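Local coordinates for peptide amidase (Stenotrophomonas maltophilia, PDB 1M22), which probably hydrolyses amide bonds as a member of the amidase signature family, with a serine nucleophile in its active site, at residues E320-R323 and T324-Y328; E329-A332 and G333-Y337. One frame throughout, in Å; residues are numbered along the deposited sequence.

Contact 1. Residues E320-R323 and T324-Y328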
ATOM      1  N   GLU A 320      -2.662  18.693 -13.144  1.00 12.96           N
ATOM      2  CA  GLU A 320      -3.526  18.609 -14.318  1.00 13.68           C
ATOM      3  C   GLU A 320      -3.144  17.469 -15.259  1.00 12.43           C
ATOM      4  O   GLU A 320      -4.007  16.730 -15.736  1.00 12.49           O
ATOM      5  CB  GLU A 320      -3.503  19.942 -15.072  1.00 18.19           C
ATOM      6  CG  GLU A 320      -4.381  19.978 -16.308  1.00 25.57           C
ATOM      7  CD  GLU A 320      -4.510  21.374 -16.887  1.00 29.70           C
ATOM      8  OE1 GLU A 320      -3.470  21.991 -17.204  1.00 31.78           O
ATOM      9  OE2 GLU A 320      -5.654  21.853 -17.025  1.00 33.47           O
ATOM     10  N   ALA A 321      -1.850  17.330 -15.526  1.00 10.81           N
ATOM     11  CA  ALA A 321      -1.367  16.276 -16.408  1.00 10.29           C
ATOM     12  C   ALA A 321      -1.678  14.902 -15.819  1.00  9.84           C
ATOM     13  O   ALA A 321      -2.048  13.976 -16.544  1.00  9.36           O
ATOM     14  CB  ALA A 321       0.137  16.424 -16.629  1.00 10.87           C
ATOM     15  N   GLU A 322      -1.527  14.774 -14.505  1.00  9.77           N
ATOM     16  CA  GLU A 322      -1.801  13.505 -13.841  1.00  9.20           C
ATOM     17  C   GLU A 322      -3.275  13.135 -13.970  1.00  9.16           C
ATOM     18  O   GLU A 322      -3.611  11.995 -14.272  1.00  9.18           O
ATOM     19  CB  GLU A 322      -1.411  13.574 -12.359  1.00  9.07           C
ATOM     20  CG  GLU A 322      -1.755  12.302 -11.596  1.00  7.89           C
ATOM     21  CD  GLU A 322      -1.468  12.397 -10.114  1.00  9.95           C
ATOM     22  OE1 GLU A 322      -1.279  13.524  -9.603  1.00 11.29           O
ATOM     23  OE2 GLU A 322      -1.447  11.333  -9.457  1.00  8.95           O
ATOM     24  N   ARG A 323      -4.155  14.105 -13.745  1.00  9.20           N
ATOM     25  CA  ARG A 323      -5.589  13.868 -13.847  1.00 11.33           C
ATOM     26  C   ARG A 323      -5.895  13.309 -15.231  1.00 10.75           C
ATOM     27  O   ARG A 323      -6.621  12.327 -15.376  1.00 11.23           O
ATOM     28  CB  ARG A 323      -6.342  15.185 -13.628  1.00 15.16           C
ATOM     29  CG  ARG A 323      -7.860  15.100 -13.693  1.00 21.79           C
ATOM     30  CD  ARG A 323      -8.470  16.468 -13.405  1.00 28.10           C
ATOM     31  NE  ARG A 323      -9.922  16.428 -13.248  1.00 32.68           N
ATOM     32  CZ  ARG A 323     -10.783  16.172 -14.228  1.00 34.07           C
ATOM     33  NH1 ARG A 323     -10.346  15.928 -15.457  1.00 33.29           N
ATOM     34  NH2 ARG A 323     -12.085  16.163 -13.979  1.00 35.73           N
ATOM     35  N   THR A 324      -5.319  13.938 -16.248  1.00 10.16           N
ATOM     36  CA  THR A 324      -5.526  13.516 -17.622  1.00 10.82           C
ATOM     37  C   THR A 324      -5.024  12.102 -17.902  1.00  9.93           C
ATOM     38  O   THR A 324      -5.760  11.272 -18.435  1.00  9.53           O
ATOM     39  CB  THR A 324      -4.833  14.486 -18.600  1.00 11.20           C
ATOM     40  OG1 THR A 324      -5.434  15.783 -18.488  1.00 13.65           O
ATOM     41  CG2 THR A 324      -4.962  13.992 -20.032  1.00 11.94           C
ATOM     42  N   LEU A 325      -3.780  11.812 -17.534  1.00  8.43           N
ATOM     43  CA  LEU A 325      -3.243  10.487 -17.818  1.00  8.25           C
ATOM     44  C   LEU A 325      -3.999   9.377 -17.087  1.00  7.71           C
ATOM     45  O   LEU A 325      -4.177   8.290 -17.631  1.00  9.47           O
ATOM     46  CB  LEU A 325      -1.738  10.437 -17.505  1.00  8.86           C
ATOM     47  CG  LEU A 325      -1.236  10.350 -16.065  1.00  7.91           C
ATOM     48  CD1 LEU A 325      -1.181   8.889 -15.629  1.00  9.91           C
ATOM     49  CD2 LEU A 325       0.153  10.963 -15.983  1.00 10.45           C
ATOM     50  N   LEU A 326      -4.457   9.650 -15.869  1.00  7.97           N
ATOM     51  CA  LEU A 326      -5.197   8.644 -15.114  1.00  8.27           C
ATOM     52  C   LEU A 326      -6.522   8.284 -15.788  1.00  8.60           C
ATOM     53  O   LEU A 326      -6.893   7.116 -15.845  1.00  8.73           O
ATOM     54  CB  LEU A 326      -5.462   9.124 -13.682  1.00 10.34           C
ATOM     55  CG  LEU A 326      -4.239   9.303 -12.777  1.00 10.41           C
ATOM     56  CD1 LEU A 326      -4.689   9.756 -11.397  1.00 11.37           C
ATOM     57  CD2 LEU A 326      -3.473   7.996 -12.679  1.00 11.55           C
ATOM     58  N   LEU A 327      -7.232   9.287 -16.297  1.00  8.46           N
ATOM     59  CA  LEU A 327      -8.505   9.039 -16.963  1.00  9.27           C
ATOM     60  C   LEU A 327      -8.317   8.158 -18.195  1.00  8.30           C
ATOM     61  O   LEU A 327      -9.038   7.181 -18.382  1.00  9.41           O
ATOM     62  CB  LEU A 327      -9.163  10.365 -17.360  1.00  9.90           C
ATOM     63  CG  LEU A 327      -9.686  11.230 -16.210  1.00 10.74           C
ATOM     64  CD1 LEU A 327     -10.022  12.621 -16.721  1.00 13.20           C
ATOM     65  CD2 LEU A 327     -10.909  10.573 -15.588  1.00 11.30           C
ATOM     66  N   TYR A 328      -7.339   8.499 -19.028  1.00  7.90           N
ATOM     67  CA  TYR A 328      -7.080   7.723 -20.233  1.00  7.47           C
ATOM     68  C   TYR A 328      -6.607   6.308 -19.927  1.00  8.48           C
ATOM     69  O   TYR A 328      -7.093   5.339 -20.510  1.00  9.56           O
ATOM     70  CB  TYR A 328      -6.022   8.409 -21.104  1.00  9.97           C
ATOM     71  CG  TYR A 328      -6.540   9.546 -21.957  1.00 10.41           C
ATOM     72  CD1 TYR A 328      -6.836  10.786 -21.398  1.00 11.97           C
ATOM     73  CD2 TYR A 328      -6.713   9.382 -23.331  1.00 12.34           C
ATOM     74  CE1 TYR A 328      -7.290  11.845 -22.190  1.00 14.74           C
ATOM     75  CE2 TYR A 328      -7.166  10.430 -24.131  1.00 13.97           C
ATOM     76  CZ  TYR A 328      -7.450  11.656 -23.553  1.00 14.98           C
ATOM     77  OH  TYR A 328      -7.885  12.701 -24.338  1.00 20.97           O
TER
HETATM   78  O   HOH W   1      -6.743  17.462 -16.370  1.00 24.48           O
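Four successive i to i+4 backbone hydrogen bonds run from the amides of Thr324, Leu325, Leu326 and Leu327 to the carbonyls of Glu320, Ala321, Glu322 and Arg323, as in regular alpha helix. The shortest is Leu325 N to Ala321 O at 2.9 Å. The longest is Leu327 N to Arg323 O at 3.2 Å. Leu326, whose side chain is about 10 Å from that of the nucleophile Ser189, lies beside Glu322, and the two point the same way. A chi1 of 176° sets Glu322 CG anti to the backbone N and beside Leu326, 3.9 Å from its CD1; the extended chain beyond carries the carboxylate to Gln221, which donates to OE2. Asp187 brings a second carboxylate near OE2. One residue further round, Arg323 runs straight out from CG to NE, and its guanidinium meets a methyl of Leu327 obliquely, NH1 to CD1 3.6 Å; the charge itself is answered by a salt bridge from NH2 to Glu373. Thr324 turns OG1 back along the helix (chi1 -63°), 3.2 Å from Glu320 O, and one water joins the two, donating to Glu320 O at 2.9 Å and lying 3.0 Å from Thr324 OG1. The carbonyl of Glu320 thus takes both the Thr324 amide and a water hydrogen. Glu322 and Leu326 meet through carbon, Arg323 lays a guanidinium nitrogen against a leucine methyl, and the polar ends of Glu322 and Arg323 find their partners outside the turn.

Contact 2. Residues E329-A332 and G333-Y337; sequences EFKA and GLERY
Leu334 follows Phe330 by one helical turn, and the two side chains stand side by side, pointing the same way. Starting from its CB, Leu334 first meets the backbone: CB rests 3.1 Å from Phe330 O, the same carbonyl that accepts the Leu334 amide at 2.8 Å (N to O), and it also lies over one face of the Phe330 ring. CG is placed anti to the backbone N (chi1 -176°), which carries the branch outward alongside the ring. At the tip, CD2 makes the apolar contact, 3.6 Å from Phe330 CZ and slightly farther from CE1 and CE2, so the methyl sits against the outer end of the ring. Both side chains are buried, and Phe330 in addition meets the ring of Phe136.

Next round the helix, Lys331 and Glu335 cross at a slant. The lysine is fully extended, and its CE passes 3.9 Å from Glu335 OE1, but NZ remains 5.1 Å from that oxygen, too far for a salt bridge, though the opposite charges probably still attract. NZ instead hydrogen-bonds Asp375 O, and Glu335 OE2 accepts the backbone N of Leu348. Glu335 CG, meanwhile, sits only 3.0 Å from Lys331 O, tight against the backbone. The Gly333 amide donates a short 2.7 Å hydrogen bond from N to Glu329 O.

These are i to i+4 pairs of an alpha helix that packs into the fold on more than one side: Phe330 and Leu334 pack on Leu348 of helix 348-357, Phe330 also on helix 369-375, while the polar ends of Lys331 and Glu335 bind backbone atoms of the neighbouring segments.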
ATOM      1  N   GLU A 329      -5.656   6.188 -19.009  1.00  8.24           N
ATOM      2  CA  GLU A 329      -5.123   4.879 -18.677  1.00  8.49           C
ATOM      3  C   GLU A 329      -6.123   3.997 -17.941  1.00  7.23           C
ATOM      4  O   GLU A 329      -6.092   2.777 -18.083  1.00  9.37           O
ATOM      5  CB  GLU A 329      -3.824   5.039 -17.880  1.00  7.95           C
ATOM      6  CG  GLU A 329      -2.721   5.695 -18.709  1.00  8.88           C
ATOM      7  CD  GLU A 329      -1.379   5.752 -18.009  1.00  9.61           C
ATOM      8  OE1 GLU A 329      -1.242   5.163 -16.912  1.00 10.00           O
ATOM      9  OE2 GLU A 329      -0.454   6.386 -18.562  1.00 10.21           O
ATOM     10  N   PHE A 330      -7.021   4.604 -17.170  1.00  7.66           N
ATOM     11  CA  PHE A 330      -8.021   3.827 -16.448  1.00  8.13           C
ATOM     12  C   PHE A 330      -8.960   3.121 -17.427  1.00  7.61           C
ATOM     13  O   PHE A 330      -9.222   1.930 -17.290  1.00  8.99           O
ATOM     14  CB  PHE A 330      -8.833   4.725 -15.507  1.00  7.93           C
ATOM     15  CG  PHE A 330      -9.956   4.009 -14.800  1.00  9.34           C
ATOM     16  CD1 PHE A 330      -9.694   3.027 -13.847  1.00  9.79           C
ATOM     17  CD2 PHE A 330     -11.281   4.308 -15.104  1.00 10.34           C
ATOM     18  CE1 PHE A 330     -10.735   2.353 -13.208  1.00 11.09           C
ATOM     19  CE2 PHE A 330     -12.330   3.643 -14.474  1.00 10.44           C
ATOM     20  CZ  PHE A 330     -12.059   2.663 -13.524  1.00  9.63           C
ATOM     21  N   LYS A 331      -9.464   3.847 -18.420  1.00  9.15           N
ATOM     22  CA  LYS A 331     -10.359   3.210 -19.377  1.00  9.11           C
ATOM     23  C   LYS A 331      -9.635   2.102 -20.134  1.00  8.56           C
ATOM     24  O   LYS A 331     -10.124   0.975 -20.222  1.00 10.06           O
ATOM     25  CB  LYS A 331     -10.920   4.218 -20.381  1.00 10.39           C
ATOM     26  CG  LYS A 331     -11.878   3.567 -21.370  1.00 10.35           C
ATOM     27  CD  LYS A 331     -12.408   4.551 -22.397  1.00 11.94           C
ATOM     28  CE  LYS A 331     -13.415   3.874 -23.312  1.00 14.10           C
ATOM     29  NZ  LYS A 331     -13.987   4.827 -24.303  1.00 17.81           N
ATOM     30  N   ALA A 332      -8.465   2.420 -20.674  1.00  9.69           N
ATOM     31  CA  ALA A 332      -7.695   1.443 -21.430  1.00 11.34           C
ATOM     32  C   ALA A 332      -7.318   0.229 -20.586  1.00 10.48           C
ATOM     33  O   ALA A 332      -7.523  -0.913 -21.000  1.00 10.84           O
ATOM     34  CB  ALA A 332      -6.440   2.094 -21.998  1.00 11.98           C
ATOM     35  N   GLY A 333      -6.774   0.483 -19.398  1.00  9.68           N
ATOM     36  CA  GLY A 333      -6.360  -0.600 -18.524  1.00  9.88           C
ATOM     37  C   GLY A 333      -7.488  -1.456 -17.982  1.00  8.24           C
ATOM     38  O   GLY A 333      -7.384  -2.686 -17.959  1.00  9.55           O
ATOM     39  N   LEU A 334      -8.567  -0.819 -17.538  1.00  8.85           N
ATOM     40  CA  LEU A 334      -9.689  -1.568 -16.991  1.00  8.80           C
ATOM     41  C   LEU A 334     -10.319  -2.474 -18.041  1.00  9.92           C
ATOM     42  O   LEU A 334     -10.620  -3.637 -17.768  1.00 10.03           O
ATOM     43  CB  LEU A 334     -10.754  -0.622 -16.423  1.00 10.25           C
ATOM     44  CG  LEU A 334     -11.917  -1.349 -15.738  1.00 11.46           C
ATOM     45  CD1 LEU A 334     -11.410  -2.085 -14.502  1.00 14.00           C
ATOM     46  CD2 LEU A 334     -12.994  -0.345 -15.356  1.00 16.00           C
ATOM     47  N   GLU A 335     -10.514  -1.951 -19.247  1.00  9.49           N
ATOM     48  CA  GLU A 335     -11.118  -2.765 -20.289  1.00 10.73           C
ATOM     49  C   GLU A 335     -10.182  -3.903 -20.695  1.00 10.11           C
ATOM     50  O   GLU A 335     -10.641  -5.008 -20.980  1.00 12.15           O
ATOM     51  CB  GLU A 335     -11.521  -1.885 -21.480  1.00 12.03           C
ATOM     52  CG  GLU A 335     -12.465  -0.753 -21.057  1.00 13.40           C
ATOM     53  CD  GLU A 335     -13.250  -0.138 -22.203  1.00 14.69           C
ATOM     54  OE1 GLU A 335     -12.680   0.040 -23.298  1.00 16.99           O
ATOM     55  OE2 GLU A 335     -14.438   0.185 -21.993  1.00 15.40           O
ATOM     56  N   ARG A 336      -8.874  -3.655 -20.694  1.00 10.15           N
ATOM     57  CA  ARG A 336      -7.924  -4.715 -21.031  1.00 11.29           C
ATOM     58  C   ARG A 336      -8.006  -5.796 -19.949  1.00 11.64           C
ATOM     59  O   ARG A 336      -8.004  -6.990 -20.248  1.00 11.66           O
ATOM     60  CB  ARG A 336      -6.493  -4.169 -21.112  1.00 13.82           C
ATOM     61  CG  ARG A 336      -5.438  -5.240 -21.408  1.00 15.38           C
ATOM     62  CD  ARG A 336      -4.085  -4.624 -21.753  1.00 21.21           C
ATOM     63  NE  ARG A 336      -3.462  -3.945 -20.617  1.00 26.84           N
ATOM     64  CZ  ARG A 336      -2.879  -4.568 -19.597  1.00 29.95           C
ATOM     65  NH1 ARG A 336      -2.833  -5.892 -19.562  1.00 32.05           N
ATOM     66  NH2 ARG A 336      -2.340  -3.867 -18.609  1.00 32.61           N
ATOM     67  N   TYR A 337      -8.079  -5.372 -18.689  1.00  9.43           N
ATOM     68  CA  TYR A 337      -8.175  -6.312 -17.579  1.00  9.63           C
ATOM     69  C   TYR A 337      -9.448  -7.151 -17.680  1.00 10.30           C
ATOM     70  O   TYR A 337      -9.407  -8.373 -17.514  1.00  9.69           O
ATOM     71  CB  TYR A 337      -8.130  -5.556 -16.239  1.00  9.29           C
ATOM     72  CG  TYR A 337      -8.457  -6.409 -15.031  1.00  8.92           C
ATOM     73  CD1 TYR A 337      -9.776  -6.725 -14.720  1.00  8.26           C
ATOM     74  CD2 TYR A 337      -7.448  -6.930 -14.221  1.00  9.39           C
ATOM     75  CE1 TYR A 337     -10.090  -7.538 -13.642  1.00  9.09           C
ATOM     76  CE2 TYR A 337      -7.751  -7.750 -13.135  1.00  7.74           C
ATOM     77  CZ  TYR A 337      -9.077  -8.050 -12.854  1.00  8.87           C
ATOM     78  OH  TYR A 337      -9.411  -8.868 -11.802  1.00 11.22           O
TER

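Overall arrangement
Neither contact closes a long loop: both are consecutive spans of the single helix 319-340, which follows the edge strand 306-310 of the large mixed sheet. Going from the N terminus, 320-328 closes first and 329-337 opens directly after it, so the two stand in series, neither enclosing nor crossing the other, with centres about 13 Å apart. Contact 1 brings the helix against helices 383-407, 436-442 and 369-375, and against the loop around Ser218. Contact 2 carries it on to helix 348-357, while keeping touch with helix 369-375 through Phe330 and with the Ser218 loop through Glu329. The side chains of Leu326 and Phe330 both come within about 11 Å of that of Ser165.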